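Local coordinates for protein glutathione S-transferase (Natrialba magadii ATCC 43099, PDB 6GZF) that probably transfers glutathione to or from small substrates, as a Xi-class glutathione transferase of the glutathionyl-hydroquinone reductase type, at residues F30-T35 against V128-V132; T36-V41 against V146-E152; D89-A93 against E295-T300. One frame throughout, in Å; residues are numbered along the deposited sequence.

Interaction 1. Residues F30-T35 against V128-V132; sequences FERQAT and VTCRV
Phe30 and Glu31, in the long loop between strands 15-17 and 56-60, meet Arg131 beside the predicted glutathione site of the thioredoxin-like domain; Arg131 itself is predicted to bind glutathione. It lies in the loop that leads from helix 117-124 into strand 136-139. The Glu31 chain bends at its second torsion (chi2 -61°) and brings the carboxylate to the guanidinium almost coplanar with it, the two planes 6° apart. The firm bond of this salt bridge is Arg131 NH2 to Glu31 OE1, 2.9 Å, lying in the guanidinium plane and using the syn lone pair of the oxygen. Arg131 NE adds weak bonds to both carboxylate oxygens. The Phe30 ring covers one face of the guanidinium with a corner, CD2 lying 3.3 Å from Arg131 NE, but the planes are 64° apart and do not stack. At the ring edge, Phe30 CZ comes to 3.5 Å from Cys130 O.

Further along, the backbones join through Thr35 N and Thr129 O at 2.8 Å, and the same carbonyl takes a CA-H contact from Ala34. Thr129 CG2 lies 3.7 Å from Gln33 O, while the Thr129 hydroxyl bonds to Asp13 N. Arg131 NH1 goes to Asn9 O, and Cys130 shares a backbone bond with Leu11 of strand 10-12.

Held by a carboxylate at its edge, a ring corner over one face and a backbone oxygen at NH1, the Arg131 guanidinium has little freedom to turn, and its positive charge is probably partly offset by Glu31.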
loop_
_atom_site.group_PDB
_atom_site.type_symbol
_atom_site.label_atom_id
_atom_site.label_comp_id
_atom_site.label_asym_id
_atom_site.label_seq_id
_atom_site.Cartn_x
_atom_site.Cartn_y
_atom_site.Cartn_z
ATOM N N PHE A 30 -3.963 2.467 -27.662
ATOM C CA PHE A 30 -2.839 3.174 -28.267
ATOM C C PHE A 30 -1.741 2.208 -28.695
ATOM O O PHE A 30 -1.080 2.414 -29.712
ATOM C CB PHE A 30 -2.263 4.213 -27.302
ATOM C CG PHE A 30 -1.005 4.868 -27.802
ATOM C CD1 PHE A 30 -1.071 5.936 -28.681
ATOM C CD2 PHE A 30 0.241 4.414 -27.399
ATOM C CE1 PHE A 30 0.080 6.539 -29.147
ATOM C CE2 PHE A 30 1.396 5.012 -27.864
ATOM C CZ PHE A 30 1.314 6.076 -28.739
ATOM N N GLU A 31 -1.551 1.156 -27.908
ATOM C CA GLU A 31 -0.473 0.210 -28.153
ATOM C C GLU A 31 -0.750 -0.622 -29.399
ATOM O O GLU A 31 0.174 -1.100 -30.056
ATOM C CB GLU A 31 -0.274 -0.703 -26.946
ATOM C CG GLU A 31 -0.800 -0.146 -25.630
ATOM C CD GLU A 31 -0.124 1.152 -25.225
ATOM O OE1 GLU A 31 -0.835 2.075 -24.774
ATOM O OE2 GLU A 31 1.115 1.249 -25.360
ATOM N N ARG A 32 -2.030 -0.793 -29.719
ATOM C CA ARG A 32 -2.420 -1.476 -30.946
ATOM C C ARG A 32 -2.309 -0.526 -32.135
ATOM O O ARG A 32 -2.504 -0.921 -33.285
ATOM C CB ARG A 32 -3.839 -2.036 -30.827
ATOM C CG ARG A 32 -3.956 -3.207 -29.862
ATOM C CD ARG A 32 -5.360 -3.791 -29.849
ATOM N NE ARG A 32 -6.341 -2.866 -29.289
ATOM C CZ ARG A 32 -6.699 -2.844 -28.009
ATOM N NH1 ARG A 32 -6.156 -3.697 -27.151
ATOM N NH2 ARG A 32 -7.602 -1.969 -27.585
ATOM N N GLN A 33 -1.988 0.729 -31.841
ATOM C CA GLN A 33 -1.715 1.728 -32.865
ATOM C C GLN A 33 -0.228 2.061 -32.892
ATOM O O GLN A 33 0.200 2.982 -33.588
ATOM C CB GLN A 33 -2.528 3.000 -32.609
ATOM C CG GLN A 33 -4.033 2.803 -32.614
ATOM C CD GLN A 33 -4.628 2.906 -34.004
ATOM O OE1 GLN A 33 -3.907 3.067 -34.990
ATOM N NE2 GLN A 33 -5.950 2.822 -34.089
ATOM N N ALA A 34 0.556 1.301 -32.134
ATOM C CA ALA A 34 1.957 1.639 -31.905
ATOM C C ALA A 34 2.929 0.812 -32.741
ATOM O O ALA A 34 2.648 -0.331 -33.105
ATOM C CB ALA A 34 2.288 1.489 -30.427
ATOM N N THR A 35 4.078 1.413 -33.035
ATOM C CA THR A 35 5.175 0.731 -33.708
ATOM C C THR A 35 6.257 0.386 -32.691
ATOM O O THR A 35 6.579 1.195 -31.825
ATOM C CB THR A 35 5.783 1.602 -34.830
ATOM O OG1 THR A 35 4.770 1.939 -35.786
ATOM C CG2 THR A 35 6.919 0.869 -35.532
ATOM N N VAL A 128 7.699 7.983 -36.234
ATOM C CA VAL A 128 7.262 6.868 -35.398
ATOM C C VAL A 128 6.073 7.233 -34.505
ATOM O O VAL A 128 5.953 8.363 -34.028
ATOM C CB VAL A 128 8.427 6.344 -34.516
ATOM C CG1 VAL A 128 8.803 7.356 -33.442
ATOM C CG2 VAL A 128 8.077 4.999 -33.897
ATOM N N THR A 129 5.179 6.267 -34.313
ATOM C CA THR A 129 4.086 6.401 -33.360
ATOM C C THR A 129 4.206 5.301 -32.310
ATOM O O THR A 129 3.872 4.146 -32.570
ATOM C CB THR A 129 2.709 6.328 -34.046
ATOM O OG1 THR A 129 2.562 7.437 -34.943
ATOM C CG2 THR A 129 1.594 6.377 -33.012
ATOM N N CYS A 130 4.695 5.661 -31.127
ATOM C CA CYS A 130 4.995 4.671 -30.098
ATOM C C CYS A 130 5.078 5.273 -28.704
ATOM O O CYS A 130 4.825 6.462 -28.507
ATOM C CB CYS A 130 6.316 3.970 -30.415
ATOM S SG CYS A 130 7.754 5.063 -30.334
ATOM N N ARG A 131 5.437 4.432 -27.739
ATOM C CA ARG A 131 5.746 4.879 -26.389
ATOM C C ARG A 131 7.259 4.982 -26.232
ATOM O O ARG A 131 7.998 4.106 -26.685
ATOM C CB ARG A 131 5.169 3.919 -25.345
ATOM C CG ARG A 131 3.660 3.734 -25.403
ATOM C CD ARG A 131 2.934 4.745 -24.529
ATOM N NE ARG A 131 1.532 4.384 -24.333
ATOM C CZ ARG A 131 0.629 5.169 -23.756
ATOM N NH1 ARG A 131 0.974 6.369 -23.310
ATOM N NH2 ARG A 131 -0.624 4.753 -23.622
ATOM N N VAL A 132 7.721 6.057 -25.603
ATOM C CA VAL A 132 9.145 6.216 -25.329
ATOM C C VAL A 132 9.489 5.503 -24.027
ATOM O O VAL A 132 9.266 6.036 -22.941
ATOM C CB VAL A 132 9.549 7.701 -25.240
ATOM C CG1 VAL A 132 11.046 7.832 -24.996
ATOM C CG2 VAL A 132 9.151 8.429 -26.512
#

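Interaction 2. Residues T36-V41 against V146-E152; sequences TFRNWV and VNNESEE
Asn147 sets its side-chain amide against the backbone of 36-41 and carries the close-packed part of this contact. With CG anti to the backbone N (chi1 -161°), ND2 reaches Asn39 O at 2.9 Å in a nearly straight bond, although it meets the carbonyl from above its plane. The other N-H of the amide goes to Glu152 OE1, at 3.2 Å, so both hydrogens of a buried group are used. Arg38 pairs with Asn147 in a single beta bridge, their neighbours supplying weak backbone bonds: Asn148 N to Phe37 O and Asn39 N to Val146 O. Val146 CG1 packs on Val41 CG2, 4.0 Å away, and Phe37 CB rests on Asn148 CB. At the partly exposed end the packing is still close where the Glu152 chain passes Trp40: CB sits 3.5 Å above one face of the indole, offset to its rim, and OE2 lies at the ring edge, 3.4 Å from CZ2.

Here the edge strand 144-147 of the thioredoxin-like sheet ends. Val146 and Asn147 both face Leu137, making a classic beta bulge, and Asn147 OD1 accepts from Glu149 N in an Asx turn that leads the chain into helix 150-159, with Glu149 at the N-cap position. Glu149 and Ser150 are predicted to bind glutathione.

The looser, solvent side belongs to exposed Arg38. It starts away from the partner segment, but a bend at chi2 (-99°) brings NE back to buried Glu149 OE2, a 3.0 Å salt bridge. The guanidinium stands almost perpendicular to the carboxylate and meets the oxygen from above the carboxylate plane. Glu152 OE1 lies near the same guanidinium, well out of its plane, and probably adds some attraction between charges, though no N-H points at it.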
loop_
_atom_site.group_PDB
_atom_site.type_symbol
_atom_site.label_atom_id
_atom_site.label_comp_id
_atom_site.label_asym_id
_atom_site.label_seq_id
_atom_site.Cartn_x
_atom_site.Cartn_y
_atom_site.Cartn_z
ATOM N N THR A 36 6.811 -0.818 -32.785
ATOM C CA THR A 36 7.929 -1.198 -31.931
ATOM C C THR A 36 9.153 -1.530 -32.777
ATOM O O THR A 36 9.081 -1.554 -34.005
ATOM C CB THR A 36 7.581 -2.396 -31.028
ATOM O OG1 THR A 36 7.217 -3.521 -31.835
ATOM C CG2 THR A 36 6.427 -2.045 -30.101
ATOM N N PHE A 37 10.275 -1.780 -32.112
ATOM C CA PHE A 37 11.530 -2.063 -32.799
ATOM C C PHE A 37 12.003 -3.474 -32.464
ATOM O O PHE A 37 12.357 -3.760 -31.320
ATOM C CB PHE A 37 12.594 -1.029 -32.420
ATOM C CG PHE A 37 12.228 0.384 -32.789
ATOM C CD1 PHE A 37 11.326 1.107 -32.022
ATOM C CD2 PHE A 37 12.788 0.992 -33.901
ATOM C CE1 PHE A 37 10.987 2.404 -32.358
ATOM C CE2 PHE A 37 12.455 2.290 -34.243
ATOM C CZ PHE A 37 11.553 2.996 -33.470
ATOM N N ARG A 38 12.008 -4.354 -33.463
ATOM C CA ARG A 38 12.219 -5.777 -33.213
ATOM C C ARG A 38 13.326 -6.417 -34.048
ATOM O O ARG A 38 13.258 -7.607 -34.356
ATOM C CB ARG A 38 10.916 -6.541 -33.453
ATOM C CG ARG A 38 9.739 -6.022 -32.654
ATOM C CD ARG A 38 9.507 -6.874 -31.424
ATOM N NE ARG A 38 8.294 -6.484 -30.714
ATOM C CZ ARG A 38 7.113 -7.071 -30.877
ATOM N NH1 ARG A 38 6.062 -6.649 -30.189
ATOM N NH2 ARG A 38 6.983 -8.078 -31.731
ATOM N N ASN A 39 14.343 -5.645 -34.412
ATOM C CA ASN A 39 15.500 -6.225 -35.082
ATOM C C ASN A 39 16.348 -7.016 -34.093
ATOM O O ASN A 39 16.337 -6.740 -32.893
ATOM C CB ASN A 39 16.344 -5.144 -35.760
ATOM C CG ASN A 39 15.743 -4.673 -37.070
ATOM O OD1 ASN A 39 15.760 -5.393 -38.068
ATOM N ND2 ASN A 39 15.213 -3.456 -37.075
ATOM N N TRP A 40 17.076 -8.004 -34.601
ATOM C CA TRP A 40 17.914 -8.845 -33.758
ATOM C C TRP A 40 19.391 -8.711 -34.102
ATOM O O TRP A 40 19.755 -8.546 -35.267
ATOM C CB TRP A 40 17.503 -10.314 -33.886
ATOM C CG TRP A 40 16.241 -10.676 -33.171
ATOM C CD1 TRP A 40 14.974 -10.274 -33.484
ATOM C CD2 TRP A 40 16.120 -11.536 -32.033
ATOM N NE1 TRP A 40 14.073 -10.823 -32.603
ATOM C CE2 TRP A 40 14.752 -11.602 -31.703
ATOM C CE3 TRP A 40 17.036 -12.253 -31.256
ATOM C CZ2 TRP A 40 14.278 -12.357 -30.632
ATOM C CZ3 TRP A 40 16.564 -13.001 -30.192
ATOM C CH2 TRP A 40 15.197 -13.047 -29.889
ATOM N N VAL A 41 20.236 -8.775 -33.081
ATOM C CA VAL A 41 21.664 -8.951 -33.295
ATOM C C VAL A 41 21.917 -10.442 -33.448
ATOM O O VAL A 41 21.633 -11.221 -32.538
ATOM C CB VAL A 41 22.507 -8.384 -32.140
ATOM C CG1 VAL A 41 23.986 -8.625 -32.399
ATOM C CG2 VAL A 41 22.229 -6.900 -31.958
ATOM N N VAL A 146 18.063 -0.810 -32.613
ATOM C CA VAL A 146 18.030 -2.212 -33.011
ATOM C C VAL A 146 16.798 -2.893 -32.426
ATOM O O VAL A 146 15.898 -3.302 -33.158
ATOM C CB VAL A 146 19.296 -2.972 -32.565
ATOM C CG1 VAL A 146 19.113 -4.475 -32.747
ATOM C CG2 VAL A 146 20.504 -2.487 -33.339
ATOM N N ASN A 147 16.757 -3.001 -31.101
ATOM C CA ASN A 147 15.652 -3.674 -30.435
ATOM C C ASN A 147 15.104 -2.856 -29.272
ATOM O O ASN A 147 15.810 -2.036 -28.684
ATOM C CB ASN A 147 16.089 -5.057 -29.953
ATOM C CG ASN A 147 14.915 -5.970 -29.666
ATOM O OD1 ASN A 147 14.305 -5.901 -28.598
ATOM N ND2 ASN A 147 14.586 -6.829 -30.624
ATOM N N ASN A 148 13.839 -3.096 -28.946
ATOM C CA ASN A 148 13.122 -2.297 -27.962
ATOM C C ASN A 148 12.385 -3.184 -26.958
ATOM O O ASN A 148 11.566 -2.711 -26.168
ATOM C CB ASN A 148 12.144 -1.362 -28.678
ATOM C CG ASN A 148 11.625 -0.256 -27.786
ATOM O OD1 ASN A 148 12.233 0.080 -26.770
ATOM N ND2 ASN A 148 10.492 0.325 -28.166
ATOM N N GLU A 149 12.697 -4.475 -26.989
ATOM C CA GLU A 149 11.994 -5.461 -26.178
ATOM C C GLU A 149 12.925 -6.139 -25.180
ATOM O O GLU A 149 13.926 -6.742 -25.564
ATOM C CB GLU A 149 11.344 -6.508 -27.082
ATOM C CG GLU A 149 10.446 -5.912 -28.150
ATOM C CD GLU A 149 9.057 -5.606 -27.635
ATOM O OE1 GLU A 149 8.671 -6.193 -26.605
ATOM O OE2 GLU A 149 8.358 -4.776 -28.253
ATOM N N SER A 150 12.580 -6.044 -23.899
ATOM C CA SER A 150 13.392 -6.608 -22.826
ATOM C C SER A 150 13.653 -8.098 -23.015
ATOM O O SER A 150 14.780 -8.567 -22.855
ATOM C CB SER A 150 12.711 -6.375 -21.477
ATOM O OG SER A 150 11.439 -6.998 -21.437
ATOM N N GLU A 151 12.600 -8.830 -23.358
ATOM C CA GLU A 151 12.666 -10.277 -23.522
ATOM C C GLU A 151 13.663 -10.699 -24.597
ATOM O O GLU A 151 14.395 -11.675 -24.429
ATOM C CB GLU A 151 11.275 -10.823 -23.854
ATOM C CG GLU A 151 11.249 -12.256 -24.353
ATOM C CD GLU A 151 9.838 -12.767 -24.561
ATOM O OE1 GLU A 151 8.955 -12.429 -23.743
ATOM O OE2 GLU A 151 9.607 -13.501 -25.545
ATOM N N GLU A 152 13.697 -9.952 -25.695
ATOM C CA GLU A 152 14.528 -10.316 -26.836
ATOM C C GLU A 152 15.954 -9.788 -26.710
ATOM O O GLU A 152 16.898 -10.423 -27.181
ATOM C CB GLU A 152 13.889 -9.813 -28.130
ATOM C CG GLU A 152 12.516 -10.413 -28.396
ATOM C CD GLU A 152 11.909 -9.937 -29.700
ATOM O OE1 GLU A 152 12.029 -8.734 -30.010
ATOM O OE2 GLU A 152 11.311 -10.767 -30.417
#

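Interaction 3. Residues D89-A93 against E295-T300; sequences DPYRA and EHYYTT
Pro90 and His296 bring the backbones of the loop 89-93 and the end of helix 290-299 closest, their CA atoms 5.2 Å apart. The loop turns just here: Asp89 OD1 accepts from Tyr91 N in an Asx turn. Pro90 O receives His296 ND1 at 2.8 Å, a bond that lies in the imidazole plane and runs nearly along the C=O axis. The His296 side chain reaches the loop with CG anti to the backbone N (chi1 174°). A leucine in place of His296 would probably leave the Pro90 carbonyl without this donor and take away the flat surface that meets the ring of Trp97.

Arg92 passes the edge of the same imidazole, NE 3.7 Å from His296 CE1, and goes on to a cation-pi contact with Trp97. Its backbone N gives a weak bond to Thr300 OG1, while its CG touches Thr300 CG2 at 3.8 Å. Tyr91 turns a ring edge to Thr299, its CD1 lying 3.5 Å from Thr299 OG1. Lys103 bridges Asp89 and Glu295, tying the segments by charge.

This is the seam between the thioredoxin-like domain and the helical C-terminal domain of the glutathione transferase fold. It borders the predicted active site: Trp97 is predicted to bind glutathione, and Tyr297, hydrogen-bonded to Tyr196, to lower the pKa of the active-site cysteine.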
loop_
_atom_site.group_PDB
_atom_site.type_symbol
_atom_site.label_atom_id
_atom_site.label_comp_id
_atom_site.label_asym_id
_atom_site.label_seq_id
_atom_site.Cartn_x
_atom_site.Cartn_y
_atom_site.Cartn_z
ATOM N N ASP A 89 17.275 9.403 -16.060
ATOM C CA ASP A 89 16.737 9.921 -14.805
ATOM C C ASP A 89 15.548 9.079 -14.341
ATOM O O ASP A 89 14.581 8.907 -15.083
ATOM C CB ASP A 89 16.327 11.389 -14.986
ATOM C CG ASP A 89 16.075 12.112 -13.671
ATOM O OD1 ASP A 89 15.863 11.453 -12.633
ATOM O OD2 ASP A 89 16.080 13.361 -13.679
ATOM N N PRO A 90 15.624 8.540 -13.111
ATOM C CA PRO A 90 14.510 7.791 -12.518
ATOM C C PRO A 90 13.239 8.628 -12.406
ATOM O O PRO A 90 12.141 8.073 -12.446
ATOM C CB PRO A 90 15.041 7.404 -11.130
ATOM C CG PRO A 90 16.190 8.328 -10.880
ATOM C CD PRO A 90 16.797 8.556 -12.224
ATOM N N TYR A 91 13.386 9.942 -12.267
ATOM C CA TYR A 91 12.233 10.833 -12.280
ATOM C C TYR A 91 11.953 11.301 -13.702
ATOM O O TYR A 91 12.873 11.651 -14.441
ATOM C CB TYR A 91 12.449 12.040 -11.362
ATOM C CG TYR A 91 11.293 13.020 -11.377
ATOM C CD1 TYR A 91 10.210 12.856 -10.523
ATOM C CD2 TYR A 91 11.283 14.105 -12.246
ATOM C CE1 TYR A 91 9.148 13.745 -10.536
ATOM C CE2 TYR A 91 10.226 14.996 -12.267
ATOM C CZ TYR A 91 9.162 14.812 -11.409
ATOM O OH TYR A 91 8.110 15.699 -11.426
ATOM N N ARG A 92 10.680 11.308 -14.077
ATOM C CA ARG A 92 10.279 11.777 -15.396
ATOM C C ARG A 92 8.919 12.463 -15.341
ATOM O O ARG A 92 8.115 12.197 -14.448
ATOM C CB ARG A 92 10.240 10.617 -16.390
ATOM C CG ARG A 92 9.238 9.533 -16.041
ATOM C CD ARG A 92 8.862 8.734 -17.272
ATOM N NE ARG A 92 8.169 7.494 -16.940
ATOM C CZ ARG A 92 7.930 6.523 -17.814
ATOM N NH1 ARG A 92 8.332 6.652 -19.071
ATOM N NH2 ARG A 92 7.294 5.425 -17.433
ATOM N N ALA A 93 8.670 13.347 -16.300
ATOM C CA ALA A 93 7.407 14.071 -16.353
ATOM C C ALA A 93 6.931 14.260 -17.791
ATOM O O ALA A 93 6.856 13.303 -18.562
ATOM C CB ALA A 93 7.539 15.418 -15.657
ATOM N N GLU A 295 12.068 6.007 -5.846
ATOM C CA GLU A 295 11.878 7.390 -6.271
ATOM C C GLU A 295 10.975 7.473 -7.496
ATOM O O GLU A 295 10.129 8.362 -7.598
ATOM C CB GLU A 295 13.222 8.059 -6.572
ATOM C CG GLU A 295 13.097 9.534 -6.937
ATOM C CD GLU A 295 14.410 10.153 -7.370
ATOM O OE1 GLU A 295 15.467 9.526 -7.146
ATOM O OE2 GLU A 295 14.381 11.267 -7.935
ATOM N N HIS A 296 11.162 6.543 -8.425
ATOM C CA HIS A 296 10.373 6.532 -9.650
ATOM C C HIS A 296 8.904 6.242 -9.373
ATOM O O HIS A 296 8.038 7.058 -9.663
ATOM C CB HIS A 296 10.929 5.503 -10.635
ATOM C CG HIS A 296 10.094 5.331 -11.867
ATOM N ND1 HIS A 296 10.151 6.199 -12.937
ATOM C CD2 HIS A 296 9.182 4.385 -12.199
ATOM C CE1 HIS A 296 9.311 5.798 -13.872
ATOM N NE2 HIS A 296 8.709 4.699 -13.451
ATOM N N TYR A 297 8.623 5.082 -8.798
ATOM C CA TYR A 297 7.244 4.633 -8.657
ATOM C C TYR A 297 6.403 5.505 -7.727
ATOM O O TYR A 297 5.192 5.614 -7.908
ATOM C CB TYR A 297 7.219 3.184 -8.175
ATOM C CG TYR A 297 7.591 2.200 -9.257
ATOM C CD1 TYR A 297 8.920 1.964 -9.578
ATOM C CD2 TYR A 297 6.613 1.517 -9.967
ATOM C CE1 TYR A 297 9.265 1.071 -10.571
ATOM C CE2 TYR A 297 6.949 0.622 -10.961
ATOM C CZ TYR A 297 8.276 0.402 -11.259
ATOM O OH TYR A 297 8.617 -0.488 -12.250
ATOM N N TYR A 298 7.036 6.137 -6.745
ATOM C CA TYR A 298 6.286 6.913 -5.761
ATOM C C TYR A 298 6.128 8.393 -6.119
ATOM O O TYR A 298 5.265 9.069 -5.562
ATOM C CB TYR A 298 6.936 6.787 -4.378
ATOM C CG TYR A 298 6.645 5.471 -3.685
ATOM C CD1 TYR A 298 5.404 5.228 -3.109
ATOM C CD2 TYR A 298 7.611 4.476 -3.601
ATOM C CE1 TYR A 298 5.131 4.030 -2.476
ATOM C CE2 TYR A 298 7.347 3.275 -2.969
ATOM C CZ TYR A 298 6.106 3.057 -2.408
ATOM O OH TYR A 298 5.837 1.864 -1.777
ATOM N N THR A 299 6.942 8.899 -7.043
ATOM C CA THR A 299 6.886 10.322 -7.387
ATOM C C THR A 299 6.593 10.608 -8.863
ATOM O O THR A 299 6.428 11.764 -9.247
ATOM C CB THR A 299 8.204 11.042 -7.021
ATOM O OG1 THR A 299 9.223 10.695 -7.966
ATOM C CG2 THR A 299 8.657 10.669 -5.618
ATOM N N THR A 300 6.522 9.564 -9.686
ATOM C CA THR A 300 6.312 9.741 -11.123
ATOM C C THR A 300 4.853 9.435 -11.486
ATOM O O THR A 300 4.374 9.802 -12.560
ATOM C CB THR A 300 7.320 8.859 -11.934
ATOM O OG1 THR A 300 8.552 9.574 -12.095
ATOM C CG2 THR A 300 6.805 8.461 -13.311
#

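Overall arrangement
Interactions 1 and 2 use consecutive pieces of one loop: the long chain before strand 56-60 runs first along 128-132 and then along 146-152, and they touch where Val128 CG2 meets Phe37 CZ. Both combine buried residues with an arginine-glutamate salt bridge. Interaction 3 has no exposed residue in contact and relies on a histidine-to-carbonyl bond, with its charge pairing supplied by a lysine from outside. It joins two domains, whereas the other two lay the long loop on the thioredoxin-like domain. Interactions 1 and 3 touch between Val132 and Arg92; interactions 2 and 3 stay about 11 Å apart at their nearest atoms. Each includes or adjoins predicted glutathione-site residues.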